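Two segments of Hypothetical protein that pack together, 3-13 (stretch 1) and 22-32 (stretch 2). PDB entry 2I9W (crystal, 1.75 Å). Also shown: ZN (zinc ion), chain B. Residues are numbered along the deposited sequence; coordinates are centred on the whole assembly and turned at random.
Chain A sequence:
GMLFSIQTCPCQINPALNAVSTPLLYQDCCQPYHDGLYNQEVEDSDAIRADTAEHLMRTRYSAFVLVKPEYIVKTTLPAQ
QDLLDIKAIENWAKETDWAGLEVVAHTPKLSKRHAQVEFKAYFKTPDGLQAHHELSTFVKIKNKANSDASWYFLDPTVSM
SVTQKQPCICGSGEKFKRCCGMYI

Stretch 1, residues 3-13: LFSIQTCPCQI
Stretch 2 (22-32) TPLLYQDCCQP

Small metal-binding folds illustrate a general principle: a zinc ion fixes a few sulfurs, and the polypeptide around it must then satisfy its own polar groups. Segments 3-13 and 22-32 of this protein are a compact example, burying 705 Å² between them, both sides summed.

The zinc is held by two cysteines from each segment, with C9 SG and C29 SG each 2.3 Å from ZN and C11 SG and C30 SG each 2.4 Å. Different rotamers bring the four sulfurs to one point: C9 and C29 are t, C11 is p and C30 is m. C11, C29 and C30 direct their CA-to-CB bonds toward the opposite segment, whereas that of C9 runs sideways. Close packing follows, with C11 SG 3.6 Å from C29 SG and C9 CB 3.7 Å from C29 CB.

Beside the metal, the backbones meet in a single beta bridge between T8 and L25, whose CA atoms are 4.2 Å apart. The chains run antiparallel, S5 lying near Q27, C9 near Y26 and Q12 near P23. Extended conformations at T8 (phi/psi -49/131), C9 (-56/137), L24 (-71/150) and L25 (-74/152) present the peptide groups to one another. C9 N donates to L24 O at 2.8 Å, and Y26 N donates to Q7 O at 2.9 Å, both with angles of 168° at the hydrogen. C9 N and Y26 N, two donors 3.4 Å apart, thus each have an acceptor of their own. The same carbonyls receive CA-H...O contacts, from T8 CA to L24 O at 3.5 Å and from L25 CA to Q7 O at 3.4 Å.

Further bonds extend the pairing. Q27 N donates to S5 O at 3.1 Å, S5 lying in one 3-10 segment and Q27 in another. The hydroxyl of S5, rotamer m, donates from OG to Q31 OE1 at 3.0 Å; an extended t,t side chain carries the Q31 amide to it. Towards the other end, Q12 folds back with chi1 and chi2 both m, so that its OE1 accepts from L24 N at 3.0 Å. L24 therefore has its N and O both satisfied across the interface, one by a side chain and one by backbone. A water bridges T8 OG1 (2.9 Å) and P23 O (2.6 Å), donating to the latter.

Cysteine sulfur can also accept: C30 N makes a weak hydrogen bond to C9 SG at 3.7 Å. Within segment 2, Y26 O receives both C29 N (2.9 Å) and Q31 N (3.1 Å), closing a turn that leads into C29 and C30.

Apolar side chains add further contacts. Buried Y26, chi1 t, directs its CA-to-CB bond toward segment 1, and its ring edge meets C9 SG, the sulfur 5.2 Å from the ring centroid, while P10 CD approaches Y26 CD1 to 4.3 Å. On the more exposed margin, T8 CG2 rests 3.4 Å from P23 CB, and L25 CD1 lies 4.3 Å from I6 CB.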

ATOM      1  N   LEU A   3      15.346  11.291  12.807  1.00 30.30           N
ATOM      2  CA  LEU A   3      14.483  12.277  13.474  1.00 31.62           C
ATOM      3  C   LEU A   3      13.121  12.468  12.748  1.00 31.30           C
ATOM      4  O   LEU A   3      12.289  13.279  13.178  1.00 31.13           O
ATOM      5  CB  LEU A   3      15.228  13.600  13.667  1.00 34.77           C
ATOM      6  CG  LEU A   3      16.318  13.584  14.761  1.00 38.14           C
ATOM      7  CD1 LEU A   3      17.293  14.772  14.637  1.00 46.66           C
ATOM      8  CD2 LEU A   3      15.691  13.566  16.153  1.00 39.54           C
ATOM      9  N   PHE A   4      12.869  11.705  11.676  1.00 30.86           N
ATOM     10  CA  PHE A   4      11.524  11.684  11.077  1.00 31.67           C
ATOM     11  C   PHE A   4      10.512  11.102  12.014  1.00 29.92           C
ATOM     12  O   PHE A   4       9.336  11.430  11.893  1.00 27.18           O
ATOM     13  CB  PHE A   4      11.447  10.934   9.736  1.00 31.96           C
ATOM     14  CG  PHE A   4      11.758  11.796   8.566  1.00 33.15           C
ATOM     15  CD1 PHE A   4      10.978  12.913   8.293  1.00 38.79           C
ATOM     16  CD2 PHE A   4      12.846  11.515   7.749  1.00 37.54           C
ATOM     17  CE1 PHE A   4      11.273  13.739   7.228  1.00 43.04           C
ATOM     18  CE2 PHE A   4      13.155  12.332   6.675  1.00 39.06           C
ATOM     19  CZ  PHE A   4      12.364  13.458   6.411  1.00 42.40           C
ATOM     20  N   SER A   5      10.975  10.268  12.957  1.00 28.19           N
ATOM     21  CA  SER A   5      10.128   9.765  14.038  1.00 26.10           C
ATOM     22  C   SER A   5       9.326  10.834  14.699  1.00 27.24           C
ATOM     23  O   SER A   5       8.190  10.605  15.032  1.00 26.66           O
ATOM     24  CB  SER A   5      10.978   9.079  15.097  1.00 26.97           C
ATOM     25  OG  SER A   5      11.519   7.895  14.583  1.00 33.36           O
ATOM     26  N   ILE A   6       9.926  12.008  14.908  1.00 26.83           N
ATOM     27  CA  ILE A   6       9.261  13.071  15.629  1.00 28.04           C
ATOM     28  C   ILE A   6       8.703  14.193  14.735  1.00 28.87           C
ATOM     29  O   ILE A   6       8.256  15.238  15.222  1.00 31.44           O
ATOM     30  CB  ILE A   6      10.161  13.589  16.813  1.00 27.05           C
ATOM     31  CG1 ILE A   6      11.374  14.382  16.331  1.00 29.96           C
ATOM     32  CG2 ILE A   6      10.576  12.396  17.715  1.00 29.30           C
ATOM     33  CD1 ILE A   6      12.050  15.160  17.494  1.00 24.19           C
ATOM     34  N   GLN A   7       8.640  13.939  13.433  1.00 30.65           N
ATOM     35  CA  GLN A   7       7.906  14.826  12.535  1.00 30.96           C
ATOM     36  C   GLN A   7       6.643  14.159  12.059  1.00 28.25           C
ATOM     37  O   GLN A   7       6.470  12.956  12.253  1.00 22.67           O
ATOM     38  CB  GLN A   7       8.756  15.237  11.345  1.00 34.55           C
ATOM     39  CG  GLN A   7       9.902  16.159  11.736  1.00 41.03           C
ATOM     40  CD  GLN A   7       9.459  17.566  12.144  1.00 44.10           C
ATOM     41  OE1 GLN A   7       8.534  18.141  11.556  1.00 44.39           O
ATOM     42  NE2 GLN A   7      10.141  18.129  13.131  1.00 46.09           N
ATOM     43  N   THR A   8       5.751  14.976  11.498  1.00 25.50           N
ATOM     44  CA  THR A   8       4.480  14.516  11.002  1.00 24.35           C
ATOM     45  C   THR A   8       4.704  13.281  10.115  1.00 21.44           C
ATOM     46  O   THR A   8       5.576  13.239   9.213  1.00 20.05           O
ATOM     47  CB  THR A   8       3.697  15.660  10.282  1.00 24.50           C
ATOM     48  OG1 THR A   8       3.578  16.808  11.152  1.00 22.99           O
ATOM     49  CG2 THR A   8       2.339  15.215   9.835  1.00 22.79           C
ATOM     50  N   CYS A   9       3.931  12.258  10.386  1.00 17.50           N
ATOM     51  CA  CYS A   9       3.963  11.063   9.546  1.00 19.10           C
ATOM     52  C   CYS A   9       3.686  11.458   8.084  1.00 17.81           C
ATOM     53  O   CYS A   9       2.798  12.268   7.816  1.00 19.14           O
ATOM     54  CB  CYS A   9       2.955  10.035   9.991  1.00 17.42           C
ATOM     55  SG  CYS A   9       3.261   8.442   9.196  1.00 18.79           S
ATOM     56  N   PRO A  10       4.438  10.907   7.123  1.00 19.89           N
ATOM     57  CA  PRO A  10       4.119  11.350   5.766  1.00 18.94           C
ATOM     58  C   PRO A  10       2.658  11.200   5.381  1.00 20.93           C
ATOM     59  O   PRO A  10       2.137  12.073   4.703  1.00 23.12           O
ATOM     60  CB  PRO A  10       5.043  10.520   4.889  1.00 20.25           C
ATOM     61  CG  PRO A  10       6.190  10.193   5.750  1.00 19.59           C
ATOM     62  CD  PRO A  10       5.629  10.045   7.145  1.00 20.22           C
ATOM     63  N   CYS A  11       1.990  10.137   5.827  1.00 17.74           N
ATOM     64  CA  CYS A  11       0.590   9.893   5.429  1.00 18.89           C
ATOM     65  C   CYS A  11      -0.396  10.879   6.010  1.00 20.63           C
ATOM     66  O   CYS A  11      -1.565  10.894   5.600  1.00 21.43           O
ATOM     67  CB  CYS A  11       0.130   8.470   5.760  1.00 17.85           C
ATOM     68  SG  CYS A  11      -0.447   8.262   7.416  1.00 20.58           S
ATOM     69  N   GLN A  12       0.069  11.671   6.977  1.00 19.47           N
ATOM     70  CA  GLN A  12      -0.739  12.667   7.659  1.00 23.03           C
ATOM     71  C   GLN A  12      -0.611  14.049   7.028  1.00 20.93           C
ATOM     72  O   GLN A  12      -1.297  14.973   7.458  1.00 22.82           O
ATOM     73  CB  GLN A  12      -0.333  12.772   9.125  1.00 23.68           C
ATOM     74  CG  GLN A  12      -0.502  11.494   9.882  1.00 24.12           C
ATOM     75  CD  GLN A  12      -1.903  11.270  10.352  1.00 35.96           C
ATOM     76  OE1 GLN A  12      -2.464  12.097  11.074  1.00 34.11           O
ATOM     77  NE2 GLN A  12      -2.479  10.130   9.979  1.00 34.65           N
ATOM     78  N   ILE A  13       0.265  14.187   6.037  1.00 19.88           N
ATOM     79  CA  ILE A  13       0.380  15.422   5.271  1.00 21.91           C
ATOM     80  C   ILE A  13      -0.672  15.451   4.151  1.00 22.29           C
ATOM     81  O   ILE A  13      -0.634  14.665   3.224  1.00 21.44           O
ATOM     82  CB  ILE A  13       1.834  15.577   4.754  1.00 20.95           C
ATOM     83  CG1 ILE A  13       2.739  15.786   5.987  1.00 27.06           C
ATOM     84  CG2 ILE A  13       1.943  16.813   3.817  1.00 25.16           C
ATOM     85  CD1 ILE A  13       4.137  15.456   5.787  1.00 27.87           C
ATOM     86  N   THR A  22      -4.331  17.749  15.351  1.00 20.74           N
ATOM     87  CA  THR A  22      -2.930  17.764  14.966  1.00 21.66           C
ATOM     88  C   THR A  22      -2.541  16.472  14.264  1.00 21.49           C
ATOM     89  O   THR A  22      -2.833  15.371  14.755  1.00 21.16           O
ATOM     90  CB  THR A  22      -2.043  17.950  16.178  1.00 21.68           C
ATOM     91  OG1 THR A  22      -2.539  19.040  16.964  1.00 22.04           O
ATOM     92  CG2 THR A  22      -0.598  18.226  15.748  1.00 26.19           C
ATOM     93  N   PRO A  23      -1.893  16.581  13.101  1.00 21.51           N
ATOM     94  CA  PRO A  23      -1.452  15.362  12.431  1.00 23.50           C
ATOM     95  C   PRO A  23      -0.504  14.520  13.282  1.00 25.27           C
ATOM     96  O   PRO A  23       0.364  15.051  13.968  1.00 24.93           O
ATOM     97  CB  PRO A  23      -0.706  15.874  11.194  1.00 24.78           C
ATOM     98  CG  PRO A  23      -1.024  17.309  11.065  1.00 26.52           C
ATOM     99  CD  PRO A  23      -1.539  17.810  12.357  1.00 22.38           C
ATOM    100  N   LEU A  24      -0.645  13.201  13.211  1.00 26.18           N
ATOM    101  CA  LEU A  24       0.195  12.321  14.033  1.00 23.35           C
ATOM    102  C   LEU A  24       1.636  12.307  13.568  1.00 20.97           C
ATOM    103  O   LEU A  24       1.924  12.530  12.384  1.00 21.83           O
ATOM    104  CB  LEU A  24      -0.355  10.894  14.051  1.00 25.11           C
ATOM    105  CG  LEU A  24      -1.817  10.626  14.370  1.00 26.75           C
ATOM    106  CD1 LEU A  24      -2.150   9.102  14.304  1.00 26.85           C
ATOM    107  CD2 LEU A  24      -2.153  11.185  15.750  1.00 26.19           C
ATOM    108  N   LEU A  25       2.540  12.088  14.522  1.00 22.65           N
ATOM    109  CA  LEU A  25       3.957  11.863  14.228  1.00 20.97           C
ATOM    110  C   LEU A  25       4.192  10.482  13.648  1.00 19.20           C
ATOM    111  O   LEU A  25       3.452   9.520  13.913  1.00 19.10           O
ATOM    112  CB  LEU A  25       4.830  12.017  15.462  1.00 20.85           C
ATOM    113  CG  LEU A  25       4.815  13.393  16.169  1.00 23.69           C
ATOM    114  CD1 LEU A  25       5.867  13.441  17.305  1.00 27.30           C
ATOM    115  CD2 LEU A  25       5.006  14.531  15.155  1.00 23.40           C
ATOM    116  N   TYR A  26       5.244  10.379  12.838  1.00 21.45           N
ATOM    117  CA  TYR A  26       5.633   9.073  12.273  1.00 21.38           C
ATOM    118  C   TYR A  26       5.697   7.933  13.340  1.00 24.59           C
ATOM    119  O   TYR A  26       5.039   6.876  13.186  1.00 20.04           O
ATOM    120  CB  TYR A  26       6.952   9.244  11.527  1.00 21.38           C
ATOM    121  CG  TYR A  26       7.502   7.975  10.902  1.00 18.85           C
ATOM    122  CD1 TYR A  26       6.722   7.154  10.086  1.00 16.88           C
ATOM    123  CD2 TYR A  26       8.822   7.586  11.124  1.00 19.38           C
ATOM    124  CE1 TYR A  26       7.267   6.001   9.491  1.00 17.33           C
ATOM    125  CE2 TYR A  26       9.368   6.421  10.537  1.00 20.48           C
ATOM    126  CZ  TYR A  26       8.578   5.626   9.746  1.00 20.96           C
ATOM    127  OH  TYR A  26       9.106   4.484   9.175  1.00 17.60           O
ATOM    128  N   GLN A  27       6.415   8.168  14.441  1.00 21.12           N
ATOM    129  CA  GLN A  27       6.515   7.168  15.512  1.00 23.28           C
ATOM    130  C   GLN A  27       5.166   6.687  16.048  1.00 19.89           C
ATOM    131  O   GLN A  27       5.059   5.580  16.590  1.00 21.26           O
ATOM    132  CB  GLN A  27       7.368   7.684  16.674  1.00 24.11           C
ATOM    133  CG  GLN A  27       6.822   8.890  17.408  1.00 26.42           C
ATOM    134  CD  GLN A  27       7.790   9.429  18.492  1.00 27.02           C
ATOM    135  OE1 GLN A  27       8.925   8.986  18.621  1.00 38.35           O
ATOM    136  NE2 GLN A  27       7.328  10.404  19.235  1.00 32.73           N
ATOM    137  N   ASP A  28       4.151   7.528  15.905  1.00 21.06           N
ATOM    138  CA  ASP A  28       2.832   7.279  16.454  1.00 21.44           C
ATOM    139  C   ASP A  28       1.855   6.807  15.403  1.00 22.53           C
ATOM    140  O   ASP A  28       0.683   6.646  15.707  1.00 20.45           O
ATOM    141  CB  ASP A  28       2.283   8.575  17.085  1.00 21.88           C
ATOM    142  CG  ASP A  28       3.056   8.994  18.292  1.00 22.69           C
ATOM    143  OD1 ASP A  28       3.417   8.084  19.064  1.00 22.70           O
ATOM    144  OD2 ASP A  28       3.309  10.202  18.435  1.00 24.54           O
ATOM    145  N   CYS A  29       2.321   6.643  14.163  1.00 20.60           N
ATOM    146  CA  CYS A  29       1.452   6.322  13.022  1.00 19.96           C
ATOM    147  C   CYS A  29       2.024   5.127  12.221  1.00 19.63           C
ATOM    148  O   CYS A  29       1.810   3.979  12.611  1.00 18.81           O
ATOM    149  CB  CYS A  29       1.216   7.577  12.147  1.00 19.13           C
ATOM    150  SG  CYS A  29      -0.031   7.383  10.835  1.00 19.96           S
ATOM    151  N   CYS A  30       2.809   5.386  11.150  1.00 16.32           N
ATOM    152  CA  CYS A  30       3.249   4.321  10.257  1.00 17.07           C
ATOM    153  C   CYS A  30       4.498   3.568  10.755  1.00 15.33           C
ATOM    154  O   CYS A  30       4.737   2.419  10.354  1.00 14.75           O
ATOM    155  CB  CYS A  30       3.502   4.938   8.879  1.00 18.76           C
ATOM    156  SG  CYS A  30       1.975   5.356   7.924  1.00 18.18           S
ATOM    157  N   GLN A  31       5.323   4.214  11.602  1.00 17.92           N
ATOM    158  CA  GLN A  31       6.629   3.635  11.933  1.00 18.03           C
ATOM    159  C   GLN A  31       6.512   2.226  12.544  1.00 18.87           C
ATOM    160  O   GLN A  31       7.260   1.358  12.189  1.00 18.35           O
ATOM    161  CB  GLN A  31       7.436   4.558  12.848  1.00 19.74           C
ATOM    162  CG  GLN A  31       8.810   4.035  13.078  1.00 21.58           C
ATOM    163  CD  GLN A  31       9.643   4.975  13.922  1.00 24.26           C
ATOM    164  OE1 GLN A  31       9.190   6.038  14.341  1.00 28.73           O
ATOM    165  NE2 GLN A  31      10.868   4.585  14.160  1.00 30.04           N
ATOM    166  N   PRO A  32       5.548   1.990  13.466  1.00 17.77           N
ATOM    167  CA  PRO A  32       5.428   0.622  13.995  1.00 19.08           C
ATOM    168  C   PRO A  32       5.232  -0.501  12.942  1.00 17.82           C
ATOM    169  O   PRO A  32       5.696  -1.633  13.126  1.00 17.28           O
ATOM    170  CB  PRO A  32       4.203   0.726  14.933  1.00 20.39           C
ATOM    171  CG  PRO A  32       4.162   2.173  15.306  1.00 21.80           C
ATOM    172  CD  PRO A  32       4.575   2.912  14.076  1.00 19.08           C
TER
HETATM  173 ZN    ZN B 200       1.217   7.381   8.869  1.00 17.46          ZN
HETATM  174  O   HOH W   1       2.107  16.895  13.614  1.00 29.83           O